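Local structure of A197 (Sulfolobus turreted icosahedral virus, 2C0N) at residues Arg2-Ile7 with Leu49-Tyr54; Ala44-Leu49 with Ile131-Phe136; Thr56-Asp61 with Phe120-Arg125. The protein adopts the GT-A fold and probably acts as a viral glycosyltransferase, transferring a sugar from a donor to an acceptor. All coordinates share one frame; numbering follows the deposited sequence.

Contact 1: Arg2-Ile7 with Leu49-Tyr54. With SO4 (sulfate ion), chain D.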
loop_
_atom_site.group_PDB
_atom_site.type_symbol
_atom_site.label_atom_id
_atom_site.label_comp_id
_atom_site.label_asym_id
_atom_site.label_seq_id
_atom_site.Cartn_x
_atom_site.Cartn_y
_atom_site.Cartn_z
ATOM N N ARG A 2 -13.026 12.049 14.934
ATOM C CA ARG A 2 -12.769 10.963 14.011
ATOM C C ARG A 2 -12.333 11.510 12.658
ATOM O O ARG A 2 -13.026 12.310 12.044
ATOM C CB ARG A 2 -13.983 10.060 13.834
ATOM C CG ARG A 2 -13.612 8.779 13.109
ATOM C CD ARG A 2 -14.602 7.691 13.252
ATOM N NE ARG A 2 -14.639 7.223 14.619
ATOM C CZ ARG A 2 -13.753 6.421 15.209
ATOM N NH1 ARG A 2 -12.710 5.924 14.556
ATOM N NH2 ARG A 2 -13.920 6.111 16.481
ATOM N N THR A 3 -11.179 11.043 12.210
ATOM C CA THR A 3 -10.493 11.586 11.052
ATOM C C THR A 3 -10.460 10.564 9.935
ATOM O O THR A 3 -10.115 9.390 10.162
ATOM C CB THR A 3 -9.067 11.969 11.448
ATOM O OG1 THR A 3 -9.135 12.896 12.539
ATOM C CG2 THR A 3 -8.305 12.588 10.308
ATOM N N LEU A 4 -10.805 11.030 8.741
ATOM C CA LEU A 4 -10.704 10.265 7.532
ATOM C C LEU A 4 -9.597 10.869 6.671
ATOM O O LEU A 4 -9.671 12.047 6.244
ATOM C CB LEU A 4 -12.022 10.268 6.773
ATOM C CG LEU A 4 -12.136 9.314 5.584
ATOM C CD1 LEU A 4 -11.749 7.909 5.985
ATOM C CD2 LEU A 4 -13.532 9.335 5.073
ATOM N N PHE A 5 -8.565 10.058 6.440
ATOM C CA PHE A 5 -7.431 10.468 5.619
ATOM C C PHE A 5 -7.710 10.256 4.126
ATOM O O PHE A 5 -8.107 9.195 3.719
ATOM C CB PHE A 5 -6.169 9.699 6.007
ATOM C CG PHE A 5 -5.539 10.190 7.263
ATOM C CD1 PHE A 5 -6.134 9.927 8.489
ATOM C CD2 PHE A 5 -4.375 10.924 7.238
ATOM C CE1 PHE A 5 -5.567 10.395 9.658
ATOM C CE2 PHE A 5 -3.800 11.401 8.397
ATOM C CZ PHE A 5 -4.410 11.114 9.618
ATOM N N PHE A 6 -7.444 11.264 3.319
ATOM C CA PHE A 6 -7.561 11.131 1.877
ATOM C C PHE A 6 -6.172 11.323 1.322
ATOM O O PHE A 6 -5.531 12.351 1.566
ATOM C CB PHE A 6 -8.531 12.151 1.308
ATOM C CG PHE A 6 -9.982 11.824 1.585
ATOM C CD1 PHE A 6 -10.551 12.155 2.786
ATOM C CD2 PHE A 6 -10.737 11.132 0.656
ATOM C CE1 PHE A 6 -11.870 11.827 3.065
ATOM C CE2 PHE A 6 -12.047 10.800 0.914
ATOM C CZ PHE A 6 -12.614 11.142 2.102
ATOM N N ILE A 7 -5.711 10.314 0.592
ATOM C CA ILE A 7 -4.355 10.254 0.103
ATOM C C ILE A 7 -4.371 10.267 -1.434
ATOM O O ILE A 7 -4.655 9.245 -2.034
ATOM C CB ILE A 7 -3.654 8.989 0.649
ATOM C CG1 ILE A 7 -3.621 9.015 2.190
ATOM C CG2 ILE A 7 -2.254 8.846 -0.049
ATOM C CD1 ILE A 7 -3.396 7.633 2.883
ATOM N N LEU A 49 -17.977 14.652 2.744
ATOM C CA LEU A 49 -19.188 15.339 3.205
ATOM C C LEU A 49 -20.346 14.357 3.403
ATOM O O LEU A 49 -21.186 14.559 4.267
ATOM C CB LEU A 49 -19.589 16.475 2.264
ATOM C CG LEU A 49 -18.632 17.679 2.300
ATOM C CD1 LEU A 49 -18.868 18.615 1.144
ATOM C CD2 LEU A 49 -18.733 18.426 3.621
ATOM N N GLU A 50 -20.395 13.306 2.595
ATOM C CA GLU A 50 -21.446 12.291 2.765
ATOM C C GLU A 50 -21.184 11.347 3.940
ATOM O O GLU A 50 -22.132 10.763 4.481
ATOM C CB GLU A 50 -21.659 11.494 1.468
ATOM C CG GLU A 50 -22.107 12.359 0.287
ATOM C CD GLU A 50 -23.453 13.029 0.504
ATOM O OE1 GLU A 50 -24.478 12.541 -0.038
ATOM O OE2 GLU A 50 -23.508 14.046 1.227
HETATM N N MSE A 51 -19.925 11.209 4.348
HETATM C CA MSE A 51 -19.557 10.263 5.394
HETATM C C MSE A 51 -19.577 10.911 6.808
HETATM O O MSE A 51 -18.546 11.207 7.402
HETATM C CB MSE A 51 -18.229 9.610 5.025
HETATM C CG MSE A 51 -18.334 8.746 3.737
HETATM SE SE MSE A 51 -16.626 8.404 2.863
HETATM C CE MSE A 51 -16.036 7.093 4.087
ATOM N N LYS A 52 -20.799 11.054 7.343
ATOM C CA LYS A 52 -21.091 11.902 8.518
ATOM C C LYS A 52 -20.449 11.447 9.832
ATOM O O LYS A 52 -20.383 12.209 10.788
ATOM C CB LYS A 52 -22.606 12.031 8.733
ATOM C CG LYS A 52 -23.423 12.429 7.498
ATOM C CD LYS A 52 -22.763 13.539 6.691
ATOM C CE LYS A 52 -23.800 14.456 6.034
ATOM N NZ LYS A 52 -24.289 15.458 7.042
ATOM N N ASP A 53 -19.952 10.220 9.886
ATOM C CA ASP A 53 -19.237 9.776 11.078
ATOM C C ASP A 53 -17.865 10.389 11.234
ATOM O O ASP A 53 -17.274 10.366 12.329
ATOM C CB ASP A 53 -19.196 8.266 11.096
ATOM C CG ASP A 53 -20.513 7.717 11.496
ATOM O OD1 ASP A 53 -20.977 8.188 12.553
ATOM O OD2 ASP A 53 -21.116 6.928 10.739
ATOM N N TYR A 54 -17.396 11.015 10.170
ATOM C CA TYR A 54 -16.057 11.577 10.186
ATOM C C TYR A 54 -16.169 13.069 10.374
ATOM O O TYR A 54 -16.978 13.707 9.728
ATOM C CB TYR A 54 -15.295 11.179 8.918
ATOM C CG TYR A 54 -15.155 9.677 8.884
ATOM C CD1 TYR A 54 -16.091 8.902 8.247
ATOM C CD2 TYR A 54 -14.124 9.027 9.556
ATOM C CE1 TYR A 54 -16.000 7.509 8.247
ATOM C CE2 TYR A 54 -14.034 7.631 9.570
ATOM C CZ TYR A 54 -14.968 6.879 8.906
ATOM O OH TYR A 54 -14.915 5.477 8.922
HETATM S S SO4 D . -15.782 9.268 17.752
HETATM O O1 SO4 D . -16.612 9.899 18.765
HETATM O O2 SO4 D . -14.697 10.177 17.459
HETATM O O3 SO4 D . -15.296 8.001 18.270
HETATM O O4 SO4 D . -16.523 9.009 16.510
#

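Contact 2: Ala44-Leu49 with Ile131-Phe136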
loop_
_atom_site.group_PDB
_atom_site.type_symbol
_atom_site.label_atom_id
_atom_site.label_comp_id
_atom_site.label_asym_id
_atom_site.label_seq_id
_atom_site.Cartn_x
_atom_site.Cartn_y
_atom_site.Cartn_z
ATOM N N ALA A 44 -12.446 13.806 -3.031
ATOM C CA ALA A 44 -12.274 13.586 -1.577
ATOM C C ALA A 44 -13.307 14.373 -0.773
ATOM O O ALA A 44 -13.984 13.788 0.058
ATOM C CB ALA A 44 -10.907 13.971 -1.138
ATOM N N LEU A 45 -13.407 15.688 -1.019
ATOM C CA LEU A 45 -14.435 16.545 -0.385
ATOM C C LEU A 45 -15.865 16.012 -0.555
ATOM O O LEU A 45 -16.625 15.933 0.392
ATOM C CB LEU A 45 -14.359 17.965 -0.934
ATOM C CG LEU A 45 -15.299 18.998 -0.310
ATOM C CD1 LEU A 45 -15.165 19.036 1.223
ATOM C CD2 LEU A 45 -15.074 20.389 -0.912
ATOM N N ASP A 46 -16.226 15.628 -1.769
ATOM C CA ASP A 46 -17.540 15.032 -2.015
ATOM C C ASP A 46 -17.816 13.766 -1.209
ATOM O O ASP A 46 -18.917 13.581 -0.690
ATOM C CB ASP A 46 -17.684 14.696 -3.483
ATOM C CG ASP A 46 -17.877 15.912 -4.337
ATOM O OD1 ASP A 46 -18.152 16.992 -3.796
ATOM O OD2 ASP A 46 -17.751 15.765 -5.576
HETATM N N MSE A 47 -16.857 12.860 -1.188
HETATM C CA MSE A 47 -16.997 11.638 -0.415
HETATM C C MSE A 47 -17.067 11.962 1.095
HETATM O O MSE A 47 -17.950 11.497 1.794
HETATM C CB MSE A 47 -15.832 10.699 -0.684
HETATM C CG MSE A 47 -15.832 10.067 -2.110
HETATM SE SE MSE A 47 -14.226 8.994 -2.337
HETATM C CE MSE A 47 -14.658 7.630 -0.968
ATOM N N PHE A 48 -16.145 12.792 1.562
ATOM C CA PHE A 48 -16.096 13.152 2.987
ATOM C C PHE A 48 -17.401 13.711 3.488
ATOM O O PHE A 48 -17.884 13.297 4.554
ATOM C CB PHE A 48 -14.982 14.159 3.246
ATOM C CG PHE A 48 -14.992 14.690 4.633
ATOM C CD1 PHE A 48 -14.489 13.937 5.676
ATOM C CD2 PHE A 48 -15.546 15.926 4.909
ATOM C CE1 PHE A 48 -14.541 14.426 6.995
ATOM C CE2 PHE A 48 -15.570 16.425 6.219
ATOM C CZ PHE A 48 -15.090 15.678 7.252
ATOM N N LEU A 49 -17.977 14.652 2.744
ATOM C CA LEU A 49 -19.188 15.339 3.205
ATOM C C LEU A 49 -20.346 14.357 3.403
ATOM O O LEU A 49 -21.186 14.559 4.267
ATOM C CB LEU A 49 -19.589 16.475 2.264
ATOM C CG LEU A 49 -18.632 17.679 2.300
ATOM C CD1 LEU A 49 -18.868 18.615 1.144
ATOM C CD2 LEU A 49 -18.733 18.426 3.621
ATOM N N ILE A 131 -18.351 25.957 2.858
ATOM C CA ILE A 131 -17.594 26.596 1.781
ATOM C C ILE A 131 -18.348 26.436 0.471
ATOM O O ILE A 131 -19.176 25.538 0.308
ATOM C CB ILE A 131 -16.150 26.104 1.637
ATOM C CG1 ILE A 131 -16.117 24.609 1.386
ATOM C CG2 ILE A 131 -15.306 26.561 2.880
ATOM C CD1 ILE A 131 -14.721 24.031 1.288
ATOM N N LYS A 132 -18.062 27.333 -0.449
ATOM C CA LYS A 132 -18.655 27.218 -1.770
ATOM C C LYS A 132 -17.979 26.037 -2.461
ATOM O O LYS A 132 -16.747 25.862 -2.340
ATOM C CB LYS A 132 -18.568 28.561 -2.502
ATOM C CG LYS A 132 -19.636 29.540 -1.985
ATOM C CD LYS A 132 -19.908 30.698 -2.910
ATOM C CE LYS A 132 -21.197 31.428 -2.524
ATOM N NZ LYS A 132 -21.703 32.314 -3.605
ATOM N N ARG A 133 -18.816 25.180 -3.083
ATOM C CA ARG A 133 -18.378 24.001 -3.841
ATOM C C ARG A 133 -18.674 24.167 -5.322
ATOM O O ARG A 133 -19.765 24.647 -5.687
ATOM C CB ARG A 133 -19.065 22.724 -3.340
ATOM C CG ARG A 133 -18.301 21.972 -2.250
ATOM C CD ARG A 133 -18.630 20.448 -2.266
ATOM N NE ARG A 133 -19.873 20.150 -1.556
ATOM C CZ ARG A 133 -20.596 19.029 -1.672
ATOM N NH1 ARG A 133 -20.220 18.030 -2.468
ATOM N NH2 ARG A 133 -21.718 18.912 -0.968
ATOM N N PRO A 134 -17.738 23.746 -6.197
ATOM C CA PRO A 134 -16.504 22.984 -5.912
ATOM C C PRO A 134 -15.361 23.867 -5.335
ATOM O O PRO A 134 -15.264 25.054 -5.684
ATOM C CB PRO A 134 -16.132 22.383 -7.282
ATOM C CG PRO A 134 -17.050 23.035 -8.303
ATOM C CD PRO A 134 -17.838 24.101 -7.622
ATOM N N ALA A 135 -14.509 23.266 -4.495
ATOM C CA ALA A 135 -13.595 23.955 -3.562
ATOM C C ALA A 135 -12.109 24.041 -3.963
ATOM O O ALA A 135 -11.362 24.886 -3.458
ATOM C CB ALA A 135 -13.673 23.246 -2.204
ATOM N N PHE A 136 -11.663 23.117 -4.808
ATOM C CA PHE A 136 -10.257 23.054 -5.219
ATOM C C PHE A 136 -10.134 23.290 -6.705
ATOM O O PHE A 136 -10.777 22.623 -7.510
ATOM C CB PHE A 136 -9.637 21.697 -4.867
ATOM C CG PHE A 136 -9.719 21.377 -3.431
ATOM C CD1 PHE A 136 -10.728 20.577 -2.947
ATOM C CD2 PHE A 136 -8.805 21.922 -2.536
ATOM C CE1 PHE A 136 -10.801 20.298 -1.604
ATOM C CE2 PHE A 136 -8.907 21.669 -1.185
ATOM C CZ PHE A 136 -9.901 20.859 -0.726
HETATM O O HOH W 1 -20.918 15.331 -1.054
#

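Contact 3: Thr56-Asp61 with Phe120-Arg125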
loop_
_atom_site.group_PDB
_atom_site.type_symbol
_atom_site.label_atom_id
_atom_site.label_comp_id
_atom_site.label_asym_id
_atom_site.label_seq_id
_atom_site.Cartn_x
_atom_site.Cartn_y
_atom_site.Cartn_z
ATOM N N THR A 56 -13.305 15.154 10.604
ATOM C CA THR A 56 -12.131 15.814 10.094
ATOM C C THR A 56 -11.678 15.125 8.817
ATOM O O THR A 56 -11.574 13.910 8.761
ATOM C CB THR A 56 -11.015 15.827 11.171
ATOM O OG1 THR A 56 -11.504 16.537 12.331
ATOM C CG2 THR A 56 -9.769 16.516 10.668
ATOM N N LEU A 57 -11.436 15.921 7.797
ATOM C CA LEU A 57 -10.842 15.448 6.552
ATOM C C LEU A 57 -9.369 15.768 6.663
ATOM O O LEU A 57 -9.004 16.949 6.755
ATOM C CB LEU A 57 -11.446 16.194 5.366
ATOM C CG LEU A 57 -11.251 15.592 3.960
ATOM C CD1 LEU A 57 -12.086 16.319 2.950
ATOM C CD2 LEU A 57 -9.829 15.675 3.549
ATOM N N ALA A 58 -8.538 14.728 6.649
ATOM C CA ALA A 58 -7.090 14.908 6.637
ATOM C C ALA A 58 -6.595 14.597 5.241
ATOM O O ALA A 58 -6.827 13.482 4.748
ATOM C CB ALA A 58 -6.440 13.993 7.627
ATOM N N PHE A 59 -5.956 15.573 4.576
ATOM C CA PHE A 59 -5.208 15.288 3.328
ATOM C C PHE A 59 -3.765 14.945 3.670
ATOM O O PHE A 59 -3.113 15.679 4.444
ATOM C CB PHE A 59 -5.192 16.523 2.436
ATOM C CG PHE A 59 -6.439 16.714 1.648
ATOM C CD1 PHE A 59 -6.893 15.731 0.804
ATOM C CD2 PHE A 59 -7.121 17.912 1.705
ATOM C CE1 PHE A 59 -8.022 15.918 0.017
ATOM C CE2 PHE A 59 -8.275 18.083 0.927
ATOM C CZ PHE A 59 -8.703 17.093 0.105
ATOM N N LEU A 60 -3.293 13.844 3.098
ATOM C CA LEU A 60 -1.943 13.362 3.238
ATOM C C LEU A 60 -1.465 12.923 1.889
ATOM O O LEU A 60 -2.046 12.006 1.315
ATOM C CB LEU A 60 -1.881 12.195 4.241
ATOM C CG LEU A 60 -0.498 11.684 4.664
ATOM C CD1 LEU A 60 0.269 12.744 5.368
ATOM C CD2 LEU A 60 -0.676 10.476 5.571
ATOM N N ASP A 61 -0.454 13.632 1.346
ATOM C CA ASP A 61 0.115 13.279 0.049
ATOM C C ASP A 61 0.761 11.920 0.213
ATOM O O ASP A 61 1.242 11.570 1.297
ATOM C CB ASP A 61 1.143 14.301 -0.407
ATOM C CG ASP A 61 0.519 15.551 -1.001
ATOM O OD1 ASP A 61 -0.702 15.581 -1.298
ATOM O OD2 ASP A 61 1.287 16.500 -1.178
ATOM N N PHE A 120 -0.453 17.636 4.242
ATOM C CA PHE A 120 -0.416 17.163 5.629
ATOM C C PHE A 120 -1.279 18.101 6.417
ATOM O O PHE A 120 -0.797 18.990 7.150
ATOM C CB PHE A 120 1.032 17.179 6.143
ATOM C CG PHE A 120 1.230 16.543 7.501
ATOM C CD1 PHE A 120 0.280 15.729 8.075
ATOM C CD2 PHE A 120 2.408 16.760 8.177
ATOM C CE1 PHE A 120 0.503 15.155 9.326
ATOM C CE2 PHE A 120 2.629 16.200 9.425
ATOM C CZ PHE A 120 1.671 15.371 9.977
ATOM N N THR A 121 -2.583 17.945 6.257
ATOM C CA THR A 121 -3.478 19.043 6.539
ATOM C C THR A 121 -4.807 18.495 7.025
ATOM O O THR A 121 -5.394 17.647 6.372
ATOM C CB THR A 121 -3.727 19.853 5.267
ATOM O OG1 THR A 121 -2.488 20.144 4.611
ATOM C CG2 THR A 121 -4.453 21.124 5.557
ATOM N N PHE A 122 -5.302 19.015 8.149
ATOM C CA PHE A 122 -6.521 18.567 8.763
ATOM C C PHE A 122 -7.546 19.674 8.620
ATOM O O PHE A 122 -7.265 20.808 8.964
ATOM C CB PHE A 122 -6.268 18.292 10.250
ATOM C CG PHE A 122 -5.247 17.201 10.504
ATOM C CD1 PHE A 122 -3.889 17.473 10.416
ATOM C CD2 PHE A 122 -5.649 15.914 10.786
ATOM C CE1 PHE A 122 -2.939 16.481 10.619
ATOM C CE2 PHE A 122 -4.724 14.919 10.974
ATOM C CZ PHE A 122 -3.349 15.208 10.894
ATOM N N ILE A 123 -8.735 19.334 8.117
ATOM C CA ILE A 123 -9.760 20.335 7.869
ATOM C C ILE A 123 -11.059 19.908 8.536
ATOM O O ILE A 123 -11.558 18.827 8.317
ATOM C CB ILE A 123 -10.006 20.565 6.367
ATOM C CG1 ILE A 123 -8.676 20.669 5.600
ATOM C CG2 ILE A 123 -10.910 21.743 6.187
ATOM C CD1 ILE A 123 -8.845 20.829 4.092
ATOM N N LYS A 124 -11.643 20.795 9.328
ATOM C CA LYS A 124 -12.850 20.391 10.040
ATOM C C LYS A 124 -14.128 20.446 9.195
ATOM O O LYS A 124 -14.313 21.330 8.333
ATOM C CB LYS A 124 -13.014 21.177 11.347
ATOM C CG LYS A 124 -13.443 22.598 11.267
ATOM C CD LYS A 124 -13.529 23.171 12.683
ATOM C CE LYS A 124 -13.936 24.610 12.749
ATOM N NZ LYS A 124 -13.743 25.234 14.111
ATOM N N ARG A 125 -15.036 19.534 9.504
ATOM C CA ARG A 125 -16.286 19.444 8.791
ATOM C C ARG A 125 -17.078 20.745 8.765
ATOM O O ARG A 125 -17.627 21.125 7.735
ATOM C CB ARG A 125 -17.135 18.363 9.423
ATOM C CG ARG A 125 -18.525 18.267 8.825
ATOM C CD ARG A 125 -19.228 17.059 9.351
ATOM N NE ARG A 125 -18.697 15.808 8.792
ATOM C CZ ARG A 125 -18.977 15.325 7.581
ATOM N NH1 ARG A 125 -19.756 15.988 6.746
ATOM N NH2 ARG A 125 -18.455 14.168 7.189
#

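Contact 1: Arg2-Ile7 with Leu49-Tyr54
Two hydrogen bonds grip Tyr-54 OH, one to Glu-27 OE2 and one to the backbone N of His-198 of the second subunit, a nickel ligand. They fix the far end of a ring whose near end is set by a type I turn, closed by Tyr-54 N donating to Met-51 O at 3.0 Å. With CG anti to the carbonyl carbon (chi1 -62°), the ring reaches the start of strand 3-8. Leu-4 lies over one face in a CH-pi contact, its CD2 4.3 Å from the Tyr-54 ring centroid and displaced toward the rim. The same methyl meets the selenomethionine methyl of Met-51, with Leu-4 CD2 3.5 Å from Met-51 CE and the side chains crossing at about a right angle. The aliphatic part of Arg-2 passes obliquely beside the ring, its CG 3.6 Å from Tyr-54 CD2, before a bend at chi3 (-67°) turns the guanidinium nearly perpendicular to the ring. There Arg-2 NH2 donates to sulfate O3 at 2.9 Å and Arg-2 NE to sulfate O4 at 3.2 Å, while NH1 forms a salt bridge with Glu-27. The sulfate probably comes from the crystallisation liquor. Packed this way, the turn after helix 37-50 closes over the beginning of strand 3-8, which runs parallel between strands 28-31 and 56-60; helix 37-50 is the connection of a beta-alpha-beta crossover from strand 28-31 to strand 56-60.

Contact 2: Ala44-Leu49 with Ile131-Phe136
The last turns of helix 37-50, with regular bonds such as Phe-48 N to Ala-44 O, face segment 131-136, in the loop between helices 125-128 and 150-158, with a cis peptide before Pro-134. The backbones stay apart, 8.1 Å between Leu-45 CA and Ala-135 CA, so side chains fill the gap. Leu-45, its CG anti to the backbone N (chi1 -176°), sends CD2 into the loop, 3.4 Å from Ala-135 CB, closer than two methyl groups normally come. The same methyl touches the shaft of Arg-133, 3.8 Å from its CD, while Leu-45 CB reaches the edge of the Phe-136 ring. Glu-42 of the helix accepts from Ala-135 N through OE2 and from Phe-136 N through OE1. Arg-133 bends at chi3 and lays one guanidinium face against Leu-49, whose CD1 is 3.3 Å from Arg-133 NE. At its edge, Arg-133 NH1 donates to Asp-46 OD1 at 2.7 Å in a salt bridge, from 40° above the carboxylate plane, the bond bent at the hydrogen (138°). A water that donates to Asp-46 O also accepts weakly from Arg-133 NH1. Arg-133 is thus apolar along its methylenes and one face, ionic at an edge probably screened partly by solvent.

Contact 3: Thr56-Asp61 with Phe120-Arg125
A classic beta bulge lies at the Phe-120 end of the antiparallel ladder between strands 56-60 and 120-124: Phe-120 and Thr-121 both face Phe-59. Two hydrogen-bonded pairs hold the ladder. Leu-57 N donates to Ile-123 O at 3.0 Å, in the carbonyl plane, and Ile-123 N returns to Leu-57 O at 2.8 Å from above that carbonyl's plane. Phe-59 N meets Thr-121 O at 2.8 Å, nearly along the C=O axis, and Thr-121 N donates back to Phe-59 O. Between them, at the non-hydrogen-bonded pair Ala-58 and Phe-122, Ala-58 CA is 3.2 Å from Thr-121 O in a CA-H...O contact. Both strands belong to the central mixed sheet of the GT-A fold, and strand 56-60 runs into Asp-61, the start of an Asp-Glu-Asp sequence consistent with the DXD motif of many such enzymes. On the face carrying Ala-58, Phe-122 packs its CD2 3.8 Å from Ala-58 CB and presents its ring edge to Thr-56 CG2; helix 71-80 lies against Phe-122. Leu-60 and Phe-120 run side by side here. On the other face, Leu-57 CD2 sits over the centre of the Phe-59 ring, and Ile-123 CD1 approaches Phe-59 CD2 obliquely at 4.1 Å.

The three contacts form one continuous region. Contacts 1 and 3 have centres about 9 Å apart and meet in the same sheet, where strands 3-8 and 56-60 are neighbours; the centre of contact 2 lies about 12 Å from the centres of both. Contacts 1 and 2 both use helix 37-50 and share Leu-49. Along the chain contact 1 closes before contact 3 opens, the segments of contacts 1 and 2 alternate, and both segments of contact 3 fall between those of contact 2. Arg-125 hydrogen-bonds through NH2 to Phe-48 O, NH1 to Leu-49 O and NE to Tyr-54 O. Sheet, crossover helix and outer loop thus form successive layers of the presumed glycosyltransferase core.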